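Local coordinates for uncharacterized protein (PDB 5THE) that binds RNA as the C-terminal lobe of a budding yeast Argonaute, a lobe that together with the N-lobe contributes to the selectivity of target RNA cleavage, at residues A81-N86 with P123-Q128; N85-A90 with V190-N195; S97-S102 with D221-N226. One frame throughout, in Å; residues are numbered along the deposited sequence.

Interaction 1. Residues A81-N86 with P123-Q128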
loop_
_atom_site.group_PDB
_atom_site.type_symbol
_atom_site.label_atom_id
_atom_site.label_comp_id
_atom_site.label_asym_id
_atom_site.label_seq_id
_atom_site.Cartn_x
_atom_site.Cartn_y
_atom_site.Cartn_z
ATOM N N ALA A 81 -5.290 6.448 -24.297
ATOM C CA ALA A 81 -4.879 5.062 -24.389
ATOM C C ALA A 81 -3.663 4.951 -25.301
ATOM O O ALA A 81 -3.629 5.536 -26.387
ATOM C CB ALA A 81 -6.029 4.201 -24.915
ATOM N N ILE A 82 -2.660 4.212 -24.853
ATOM C CA ILE A 82 -1.491 3.891 -25.662
ATOM C C ILE A 82 -1.396 2.376 -25.696
ATOM O O ILE A 82 -1.160 1.737 -24.664
ATOM C CB ILE A 82 -0.208 4.519 -25.104
ATOM C CG1 ILE A 82 -0.328 6.050 -25.097
ATOM C CG2 ILE A 82 1.019 4.045 -25.911
ATOM C CD1 ILE A 82 0.905 6.759 -24.527
ATOM N N PHE A 83 -1.619 1.798 -26.869
ATOM C CA PHE A 83 -1.570 0.351 -27.028
ATOM C C PHE A 83 -0.119 -0.063 -27.232
ATOM O O PHE A 83 0.503 0.285 -28.241
ATOM C CB PHE A 83 -2.446 -0.090 -28.199
ATOM C CG PHE A 83 -2.681 -1.573 -28.257
ATOM C CD1 PHE A 83 -1.781 -2.410 -28.896
ATOM C CD2 PHE A 83 -3.801 -2.130 -27.675
ATOM C CE1 PHE A 83 -1.989 -3.779 -28.944
ATOM C CE2 PHE A 83 -4.019 -3.500 -27.726
ATOM C CZ PHE A 83 -3.107 -4.322 -28.358
ATOM N N ILE A 84 0.429 -0.791 -26.266
ATOM C CA ILE A 84 1.801 -1.276 -26.347
ATOM C C ILE A 84 1.726 -2.659 -26.985
ATOM O O ILE A 84 1.302 -3.629 -26.354
ATOM C CB ILE A 84 2.472 -1.310 -24.976
ATOM C CG1 ILE A 84 2.427 0.094 -24.337
ATOM C CG2 ILE A 84 3.917 -1.821 -25.109
ATOM C CD1 ILE A 84 3.270 1.191 -25.070
ATOM N N ASN A 85 2.097 -2.741 -28.261
ATOM C CA ASN A 85 2.011 -4.006 -28.982
ATOM C C ASN A 85 3.290 -4.798 -28.717
ATOM O O ASN A 85 4.241 -4.784 -29.503
ATOM C CB ASN A 85 1.806 -3.753 -30.469
ATOM C CG ASN A 85 1.648 -5.038 -31.244
ATOM O OD1 ASN A 85 1.072 -5.992 -30.737
ATOM N ND2 ASN A 85 2.154 -5.073 -32.476
ATOM N N ASN A 86 3.331 -5.486 -27.574
ATOM C CA ASN A 86 4.532 -6.247 -27.232
ATOM C C ASN A 86 4.436 -7.686 -27.756
ATOM O O ASN A 86 4.551 -8.662 -27.022
ATOM C CB ASN A 86 4.811 -6.192 -25.727
ATOM C CG ASN A 86 3.617 -6.624 -24.878
ATOM O OD1 ASN A 86 2.467 -6.469 -25.277
ATOM N ND2 ASN A 86 3.896 -7.159 -23.695
ATOM N N PRO A 123 -6.808 6.375 -29.519
ATOM C CA PRO A 123 -5.731 5.515 -29.008
ATOM C C PRO A 123 -4.529 5.473 -29.942
ATOM O O PRO A 123 -4.654 5.511 -31.168
ATOM C CB PRO A 123 -6.399 4.136 -28.907
ATOM C CG PRO A 123 -7.838 4.450 -28.664
ATOM C CD PRO A 123 -8.115 5.700 -29.487
ATOM N N ILE A 124 -3.350 5.369 -29.344
ATOM C CA ILE A 124 -2.089 5.403 -30.074
ATOM C C ILE A 124 -1.443 4.030 -30.008
ATOM O O ILE A 124 -1.323 3.441 -28.926
ATOM C CB ILE A 124 -1.153 6.476 -29.507
ATOM C CG1 ILE A 124 -1.765 7.857 -29.742
ATOM C CG2 ILE A 124 0.236 6.330 -30.109
ATOM C CD1 ILE A 124 -1.010 8.950 -29.070
ATOM N N LEU A 125 -1.016 3.530 -31.161
ATOM C CA LEU A 125 -0.376 2.231 -31.271
ATOM C C LEU A 125 1.135 2.408 -31.276
ATOM O O LEU A 125 1.671 3.203 -32.056
ATOM C CB LEU A 125 -0.837 1.508 -32.541
ATOM C CG LEU A 125 -0.144 0.171 -32.833
ATOM C CD1 LEU A 125 -0.436 -0.832 -31.737
ATOM C CD2 LEU A 125 -0.581 -0.404 -34.186
ATOM N N ILE A 126 1.819 1.678 -30.403
ATOM C CA ILE A 126 3.278 1.686 -30.342
ATOM C C ILE A 126 3.789 0.271 -30.585
ATOM O O ILE A 126 3.508 -0.646 -29.799
ATOM C CB ILE A 126 3.787 2.239 -29.004
ATOM C CG1 ILE A 126 3.454 3.731 -28.912
ATOM C CG2 ILE A 126 5.276 1.964 -28.847
ATOM C CD1 ILE A 126 4.365 4.517 -28.023
ATOM N N ASN A 127 4.544 0.094 -31.663
ATOM C CA ASN A 127 5.152 -1.183 -31.996
ATOM C C ASN A 127 6.597 -1.204 -31.527
ATOM O O ASN A 127 7.210 -0.158 -31.320
ATOM C CB ASN A 127 5.097 -1.435 -33.506
ATOM C CG ASN A 127 3.692 -1.622 -34.005
ATOM O OD1 ASN A 127 2.960 -2.471 -33.505
ATOM N ND2 ASN A 127 3.297 -0.827 -34.996
ATOM N N GLN A 128 7.133 -2.419 -31.358
ATOM C CA GLN A 128 8.555 -2.620 -31.110
ATOM C C GLN A 128 9.020 -1.884 -29.863
ATOM O O GLN A 128 10.125 -1.343 -29.823
ATOM C CB GLN A 128 9.387 -2.194 -32.321
ATOM C CG GLN A 128 8.985 -2.906 -33.602
ATOM C CD GLN A 128 9.923 -2.600 -34.754
ATOM O OE1 GLN A 128 10.520 -3.501 -35.338
ATOM N NE2 GLN A 128 10.051 -1.327 -35.086
HETATM O O HOH W 1 5.375 -2.337 -28.619
HETATM O O HOH W 2 5.810 -4.517 -32.040
#

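Interaction 2. Residues N85-A90 with V190-N195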
loop_
_atom_site.group_PDB
_atom_site.type_symbol
_atom_site.label_atom_id
_atom_site.label_comp_id
_atom_site.label_asym_id
_atom_site.label_seq_id
_atom_site.Cartn_x
_atom_site.Cartn_y
_atom_site.Cartn_z
ATOM N N ASN A 85 2.097 -2.741 -28.261
ATOM C CA ASN A 85 2.011 -4.006 -28.982
ATOM C C ASN A 85 3.290 -4.798 -28.717
ATOM O O ASN A 85 4.241 -4.784 -29.503
ATOM C CB ASN A 85 1.806 -3.753 -30.469
ATOM C CG ASN A 85 1.648 -5.038 -31.244
ATOM O OD1 ASN A 85 1.072 -5.992 -30.737
ATOM N ND2 ASN A 85 2.154 -5.073 -32.476
ATOM N N ASN A 86 3.331 -5.486 -27.574
ATOM C CA ASN A 86 4.532 -6.247 -27.232
ATOM C C ASN A 86 4.436 -7.686 -27.756
ATOM O O ASN A 86 4.551 -8.662 -27.022
ATOM C CB ASN A 86 4.811 -6.192 -25.727
ATOM C CG ASN A 86 3.617 -6.624 -24.878
ATOM O OD1 ASN A 86 2.467 -6.469 -25.277
ATOM N ND2 ASN A 86 3.896 -7.159 -23.695
ATOM N N ALA A 87 4.232 -7.785 -29.075
ATOM C CA ALA A 87 4.343 -9.023 -29.838
ATOM C C ALA A 87 5.007 -8.701 -31.174
ATOM O O ALA A 87 5.223 -7.532 -31.512
ATOM C CB ALA A 87 2.978 -9.676 -30.063
ATOM N N ASN A 88 5.335 -9.740 -31.943
ATOM C CA ASN A 88 5.975 -9.538 -33.240
ATOM C C ASN A 88 4.984 -9.510 -34.394
ATOM O O ASN A 88 5.407 -9.426 -35.548
ATOM C CB ASN A 88 7.038 -10.616 -33.501
ATOM C CG ASN A 88 8.173 -10.554 -32.510
ATOM O OD1 ASN A 88 8.447 -9.502 -31.941
ATOM N ND2 ASN A 88 8.840 -11.674 -32.295
ATOM N N THR A 89 3.689 -9.582 -34.115
ATOM C CA THR A 89 2.648 -9.469 -35.123
ATOM C C THR A 89 1.893 -8.163 -34.937
ATOM O O THR A 89 1.843 -7.600 -33.839
ATOM C CB THR A 89 1.646 -10.621 -35.030
ATOM O OG1 THR A 89 1.055 -10.620 -33.725
ATOM C CG2 THR A 89 2.317 -11.949 -35.277
ATOM N N ALA A 90 1.288 -7.693 -36.025
ATOM C CA ALA A 90 0.359 -6.586 -35.895
ATOM C C ALA A 90 -0.840 -7.036 -35.067
ATOM O O ALA A 90 -1.204 -8.215 -35.081
ATOM C CB ALA A 90 -0.107 -6.090 -37.266
ATOM N N VAL A 190 -2.201 0.021 -22.683
ATOM C CA VAL A 190 -2.958 -1.198 -22.957
ATOM C C VAL A 190 -1.976 -2.209 -23.530
ATOM O O VAL A 190 -1.506 -2.054 -24.666
ATOM C CB VAL A 190 -4.124 -0.939 -23.918
ATOM C CG1 VAL A 190 -4.891 -2.223 -24.207
ATOM C CG2 VAL A 190 -5.068 0.125 -23.322
ATOM N N LEU A 191 -1.657 -3.239 -22.752
ATOM C CA LEU A 191 -0.605 -4.184 -23.132
ATOM C C LEU A 191 -1.188 -5.313 -23.964
ATOM O O LEU A 191 -2.131 -5.982 -23.532
ATOM C CB LEU A 191 0.088 -4.765 -21.899
ATOM C CG LEU A 191 0.474 -3.738 -20.843
ATOM C CD1 LEU A 191 1.071 -4.433 -19.643
ATOM C CD2 LEU A 191 1.441 -2.711 -21.415
ATOM N N ARG A 192 -0.612 -5.545 -25.146
ATOM C CA ARG A 192 -1.094 -6.650 -25.970
ATOM C C ARG A 192 -0.912 -7.994 -25.268
ATOM O O ARG A 192 -1.780 -8.870 -25.352
ATOM C CB ARG A 192 -0.381 -6.652 -27.323
ATOM C CG ARG A 192 -0.679 -7.887 -28.174
ATOM C CD ARG A 192 -1.313 -7.497 -29.491
ATOM N NE ARG A 192 -1.627 -8.642 -30.338
ATOM C CZ ARG A 192 -0.927 -9.001 -31.407
ATOM N NH1 ARG A 192 0.146 -8.315 -31.778
ATOM N NH2 ARG A 192 -1.303 -10.053 -32.113
ATOM N N ARG A 193 0.206 -8.183 -24.570
ATOM C CA ARG A 193 0.466 -9.428 -23.856
ATOM C C ARG A 193 0.782 -9.108 -22.402
ATOM O O ARG A 193 1.585 -8.212 -22.126
ATOM C CB ARG A 193 1.634 -10.217 -24.500
ATOM C CG ARG A 193 1.582 -10.345 -26.049
ATOM C CD ARG A 193 0.800 -11.570 -26.554
ATOM N NE ARG A 193 1.662 -12.736 -26.785
ATOM C CZ ARG A 193 1.721 -13.428 -27.924
ATOM N NH1 ARG A 193 0.960 -13.089 -28.957
ATOM N NH2 ARG A 193 2.539 -14.468 -28.028
ATOM N N GLY A 194 0.156 -9.847 -21.474
ATOM C CA GLY A 194 0.475 -9.749 -20.061
ATOM C C GLY A 194 1.765 -10.477 -19.716
ATOM O O GLY A 194 2.444 -11.050 -20.571
ATOM N N ASN A 195 2.123 -10.413 -18.430
ATOM C CA ASN A 195 3.260 -11.163 -17.872
ATOM C C ASN A 195 4.591 -10.813 -18.538
ATOM O O ASN A 195 5.494 -11.647 -18.606
ATOM C CB ASN A 195 3.029 -12.677 -17.953
ATOM C CG ASN A 195 1.796 -13.121 -17.190
ATOM O OD1 ASN A 195 1.580 -12.713 -16.050
ATOM N ND2 ASN A 195 0.978 -13.961 -17.819
#

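Interaction 3. Residues S97-S102 with D221-N226. With nucleotides of chain B.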
loop_
_atom_site.group_PDB
_atom_site.type_symbol
_atom_site.label_atom_id
_atom_site.label_comp_id
_atom_site.label_asym_id
_atom_site.label_seq_id
_atom_site.Cartn_x
_atom_site.Cartn_y
_atom_site.Cartn_z
ATOM N N SER A 97 -11.221 -0.584 -33.138
ATOM C CA SER A 97 -12.572 -0.236 -32.700
ATOM C C SER A 97 -12.936 -0.936 -31.396
ATOM O O SER A 97 -13.692 -0.387 -30.588
ATOM C CB SER A 97 -13.597 -0.558 -33.796
ATOM O OG SER A 97 -13.530 -1.919 -34.169
ATOM N N GLU A 98 -12.394 -2.128 -31.155
ATOM C CA GLU A 98 -12.624 -2.763 -29.865
ATOM C C GLU A 98 -12.029 -1.936 -28.732
ATOM O O GLU A 98 -12.639 -1.805 -27.665
ATOM C CB GLU A 98 -12.070 -4.183 -29.866
ATOM C CG GLU A 98 -13.070 -5.205 -30.398
ATOM C CD GLU A 98 -12.505 -6.615 -30.485
ATOM O OE1 GLU A 98 -11.380 -6.850 -29.994
ATOM O OE2 GLU A 98 -13.193 -7.489 -31.054
ATOM N N LEU A 99 -10.862 -1.338 -28.959
ATOM C CA LEU A 99 -10.269 -0.490 -27.933
ATOM C C LEU A 99 -11.065 0.797 -27.747
ATOM O O LEU A 99 -11.259 1.239 -26.618
ATOM C CB LEU A 99 -8.810 -0.191 -28.274
ATOM C CG LEU A 99 -8.024 0.697 -27.308
ATOM C CD1 LEU A 99 -8.114 0.163 -25.874
ATOM C CD2 LEU A 99 -6.562 0.781 -27.776
ATOM N N ASP A 100 -11.538 1.409 -28.842
ATOM C CA ASP A 100 -12.430 2.563 -28.726
ATOM C C ASP A 100 -13.667 2.229 -27.905
ATOM O O ASP A 100 -14.088 3.007 -27.032
ATOM C CB ASP A 100 -12.849 3.044 -30.112
ATOM C CG ASP A 100 -11.716 3.684 -30.856
ATOM O OD1 ASP A 100 -10.880 4.335 -30.190
ATOM O OD2 ASP A 100 -11.647 3.531 -32.093
ATOM N N ILE A 101 -14.276 1.083 -28.195
ATOM C CA ILE A 101 -15.465 0.664 -27.462
ATOM C C ILE A 101 -15.139 0.480 -25.981
ATOM O O ILE A 101 -15.876 0.947 -25.104
ATOM C CB ILE A 101 -16.043 -0.614 -28.094
ATOM C CG1 ILE A 101 -16.650 -0.259 -29.457
ATOM C CG2 ILE A 101 -17.065 -1.256 -27.172
ATOM C CD1 ILE A 101 -16.848 -1.436 -30.381
ATOM N N SER A 102 -14.020 -0.183 -25.682
ATOM C CA SER A 102 -13.656 -0.413 -24.285
ATOM C C SER A 102 -13.374 0.896 -23.559
ATOM O O SER A 102 -13.727 1.045 -22.386
ATOM C CB SER A 102 -12.446 -1.339 -24.200
ATOM O OG SER A 102 -12.812 -2.653 -24.557
ATOM N N ASP A 221 -6.275 -8.406 -22.915
ATOM C CA ASP A 221 -7.241 -9.508 -22.867
ATOM C C ASP A 221 -8.144 -9.418 -21.647
ATOM O O ASP A 221 -9.241 -9.987 -21.662
ATOM C CB ASP A 221 -6.546 -10.870 -22.909
ATOM C CG ASP A 221 -5.988 -11.194 -24.298
ATOM O OD1 ASP A 221 -6.482 -10.615 -25.290
ATOM O OD2 ASP A 221 -5.059 -12.028 -24.399
ATOM N N ASN A 222 -7.732 -8.684 -20.616
ATOM C CA ASN A 222 -8.629 -8.403 -19.504
ATOM C C ASN A 222 -9.530 -7.216 -19.812
ATOM O O ASN A 222 -10.760 -7.309 -19.701
ATOM C CB ASN A 222 -7.831 -8.118 -18.233
ATOM C CG ASN A 222 -7.066 -9.308 -17.745
ATOM O OD1 ASN A 222 -7.449 -10.449 -17.992
ATOM N ND2 ASN A 222 -5.967 -9.053 -17.034
ATOM N N PHE A 223 -8.917 -6.088 -20.175
ATOM C CA PHE A 223 -9.651 -4.845 -20.392
ATOM C C PHE A 223 -10.756 -5.034 -21.418
ATOM O O PHE A 223 -11.880 -4.549 -21.232
ATOM C CB PHE A 223 -8.669 -3.759 -20.848
ATOM C CG PHE A 223 -9.267 -2.380 -20.954
ATOM C CD1 PHE A 223 -10.149 -1.913 -19.990
ATOM C CD2 PHE A 223 -8.924 -1.538 -22.006
ATOM C CE1 PHE A 223 -10.694 -0.642 -20.090
ATOM C CE2 PHE A 223 -9.460 -0.253 -22.106
ATOM C CZ PHE A 223 -10.346 0.190 -21.143
ATOM N N LYS A 224 -10.461 -5.762 -22.497
ATOM C CA LYS A 224 -11.406 -5.926 -23.597
ATOM C C LYS A 224 -12.689 -6.647 -23.187
ATOM O O LYS A 224 -13.654 -6.632 -23.957
ATOM C CB LYS A 224 -10.725 -6.673 -24.752
ATOM C CG LYS A 224 -10.665 -8.170 -24.571
ATOM C CD LYS A 224 -9.702 -8.801 -25.573
ATOM C CE LYS A 224 -9.889 -8.226 -26.970
ATOM N NZ LYS A 224 -11.275 -8.407 -27.475
ATOM N N LYS A 225 -12.735 -7.271 -22.007
ATOM C CA LYS A 225 -13.968 -7.918 -21.566
ATOM C C LYS A 225 -15.046 -6.910 -21.186
ATOM O O LYS A 225 -16.217 -7.281 -21.094
ATOM C CB LYS A 225 -13.700 -8.839 -20.370
ATOM C CG LYS A 225 -12.704 -9.963 -20.630
ATOM C CD LYS A 225 -12.352 -10.641 -19.321
ATOM C CE LYS A 225 -11.245 -11.650 -19.514
ATOM N NZ LYS A 225 -10.839 -12.348 -18.264
ATOM N N ASN A 226 -14.678 -5.656 -20.944
ATOM C CA ASN A 226 -15.641 -4.591 -20.647
ATOM C C ASN A 226 -16.454 -4.885 -19.387
ATOM O O ASN A 226 -17.660 -4.643 -19.332
ATOM C CB ASN A 226 -16.559 -4.335 -21.845
ATOM C CG ASN A 226 -15.782 -3.929 -23.076
ATOM O OD1 ASN A 226 -14.798 -3.198 -22.972
ATOM N ND2 ASN A 226 -16.202 -4.416 -24.246
ATOM P P A B 2 -4.213 -6.285 -15.306
ATOM O OP1 A B 2 -3.776 -7.659 -14.949
ATOM O OP2 A B 2 -5.124 -6.042 -16.468
ATOM O "O5'" A B 2 -4.854 -5.623 -14.010
ATOM C "C5'" A B 2 -5.044 -4.208 -13.921
ATOM C "C4'" A B 2 -6.052 -3.867 -12.862
ATOM O "O4'" A B 2 -7.356 -4.321 -13.284
ATOM C "C3'" A B 2 -5.858 -4.549 -11.520
ATOM O "O3'" A B 2 -4.893 -3.913 -10.733
ATOM C "C2'" A B 2 -7.258 -4.508 -10.926
ATOM O "O2'" A B 2 -7.568 -3.192 -10.490
ATOM C "C1'" A B 2 -8.091 -4.791 -12.168
ATOM N N9 A B 2 -8.327 -6.230 -12.395
ATOM C C8 A B 2 -7.505 -7.102 -13.066
ATOM N N7 A B 2 -7.978 -8.311 -13.168
ATOM C C5 A B 2 -9.217 -8.217 -12.542
ATOM C C6 A B 2 -10.208 -9.169 -12.323
ATOM N N6 A B 2 -10.063 -10.426 -12.746
ATOM N N1 A B 2 -11.325 -8.775 -11.655
ATOM C C2 A B 2 -11.409 -7.495 -11.254
ATOM N N3 A B 2 -10.527 -6.493 -11.402
ATOM C C4 A B 2 -9.449 -6.942 -12.054
HETATM O O HOH W 3 -14.508 -1.324 -20.827
HETATM O O HOH W 4 -14.398 -3.807 -26.616
#

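Interaction 1. Residues A81-N86 with P123-Q128
Asn85 and Asn127 join their side chains beside the backbone ladder of two parallel strands: Asn85 ND2 donates to Asn127 OD1 over 2.9 Å. Asn127 OD1 lies close to the plane of the Asn85 amide, while the two amide planes stand 75° apart. Asparagine suits this place because its amide can donate through ND2, here to Asn127 and Thr89, while OD1 accepts from Arg192. Inward, four backbone bonds join the strands. Ile124 N donates to Ala81 O at 3.0 Å, Ile126 N to Phe83 O at 2.9 Å, and Ile124 O and Ile126 O accept from Phe83 N and Asn85 N. Past the ladder, one water links Asn85 O to Gln128 N.

Beta-branched isoleucines, well suited to strands, fill one face. Ile82 CG2, anti to its backbone N, meets Ile126 CG1 at 3.9 Å, and Ile84 CD1 lies alongside Ile126 CB; helix 169-179 covers this face through Leu174 and Leu177. On the other face Phe83 and Leu125 lie side by side, Leu125 CD1 approaching ring atom CD1 at 3.5 Å, and Trp220 meets the same ring edge-to-face. Parallel strands with helices on both faces are what a Rossmann-like sheet has, as in the MID domain of Argonautes.

Interaction 2. Residues N85-A90 with V190-N195
Arg192, just beyond strand 185-191, reaches into the loop of Asn85 to Ala90, and its guanidinium carries the closely bonded part of the contact. NH1 donates to Asn85 OD1 at 2.7 Å, lying in the plane of that carbonyl on a lone pair, with the amide and guanidinium nearly coplanar. The same NH1 donates to Thr89 O at 2.8 Å, and NH2 to Thr89 OG1 at 2.9 Å, so that two nitrogens grip Thr89 end-on. Thr89 O is shared: Asn85 ND2 approaches one face of its carbonyl plane and Arg192 NH1 the other. Arginine suits the place because its several N-H groups can meet a side chain and a backbone carbonyl together.

Nearer the strand, the Asn86 amide reads the backbone of Arg193 at both ends. OD1 accepts from Arg193 N at 2.9 Å, and ND2 donates to Arg193 O at 3.0 Å. With CG between the backbone N and the carbonyl carbon (chi1 54°), Asn86 CG is set on the side of this backbone; ND2 has a second partner in Asp196.

The outer side is looser. The exposed Arg193 bends at chi2 and chi3, and Ala87 CB lies over one face of its guanidinium, 4.1 Å from NH1.

Leu191, just before Arg192, packs on Leu203 of helix 197-210 and on a uracil base of the bound RNA. The contact thus ties the loop between strand 77-85 and helix 95-111 to the loop joining strand 185-191 to helix 197-210, probably the counterpart of the nucleotide specificity loop.

Interaction 3. Residues S97-S102 with D221-N226
A helix flank packed against the type I turn at short helix 220-223 brings Ser102 of helix 95-111 onto Phe223 and Asn226. Ser102 OG donates to Asn226 OD1 at 2.6 Å, in the plane of the amide carbonyl and on a lone pair. A water bridges the pair, donating to Ser102 OG at 2.8 Å and accepting from Asn226 ND2 at 3.0 Å. Serine fits here because it is small enough to let the two backbones come close, and its CB rests over one face of the Phe223 ring as a CH-pi contact, 4.1 Å from the ring centroid and displaced toward the rim. Leu99 CD1 comes to the edge of the same ring, 4.0 Å from CE2.

Phe223 to Asn226 form a type I beta turn, and Asn226 leaves the helical conformation with a positive phi of 61°, a value that asparagine tolerates better than most residues. In the MID fold this turn follows strand 215-219 and leads into helix 228-241, whose Tyr230 and Asn231 also touch Phe223.

One turn earlier in helix 95-111, Glu98 forms a salt bridge with Lys224. Lys224 NZ lies 3.0 Å from Glu98 OE1 and well above the carboxylate plane. The lysine chain bends at chi3 and chi4 to bring the ammonium there, an arrangement that a long flexible side chain allows.

On the short helix, Asn222 turns to the bound RNA instead: its ND2 donates almost straight to phosphate oxygen OP2 of A2 of chain B, at 3.2 Å.

In the fold
Interactions 1 and 2 share Asn85 and Asn86, and their centres are about 8 Å apart; interaction 3 lies about 14 Å from each. Along the chain the order is 81-86, 85-90, 97-102, 123-128, 190-195 and 221-226, so interaction 3 crosses both others. Strand 77-85 is common to interactions 1 and 2, pairing with 124-127 on one side and with 185-191 on the other, and helix 95-111 follows it. Leu99 ties the layers together, touching Pro123 and Phe83 of interaction 1 and Val190 of interaction 2. All three lie in what is probably the MID domain of the lobe, where the end of strand 185-191 and the short helix 220-223 meet the RNA.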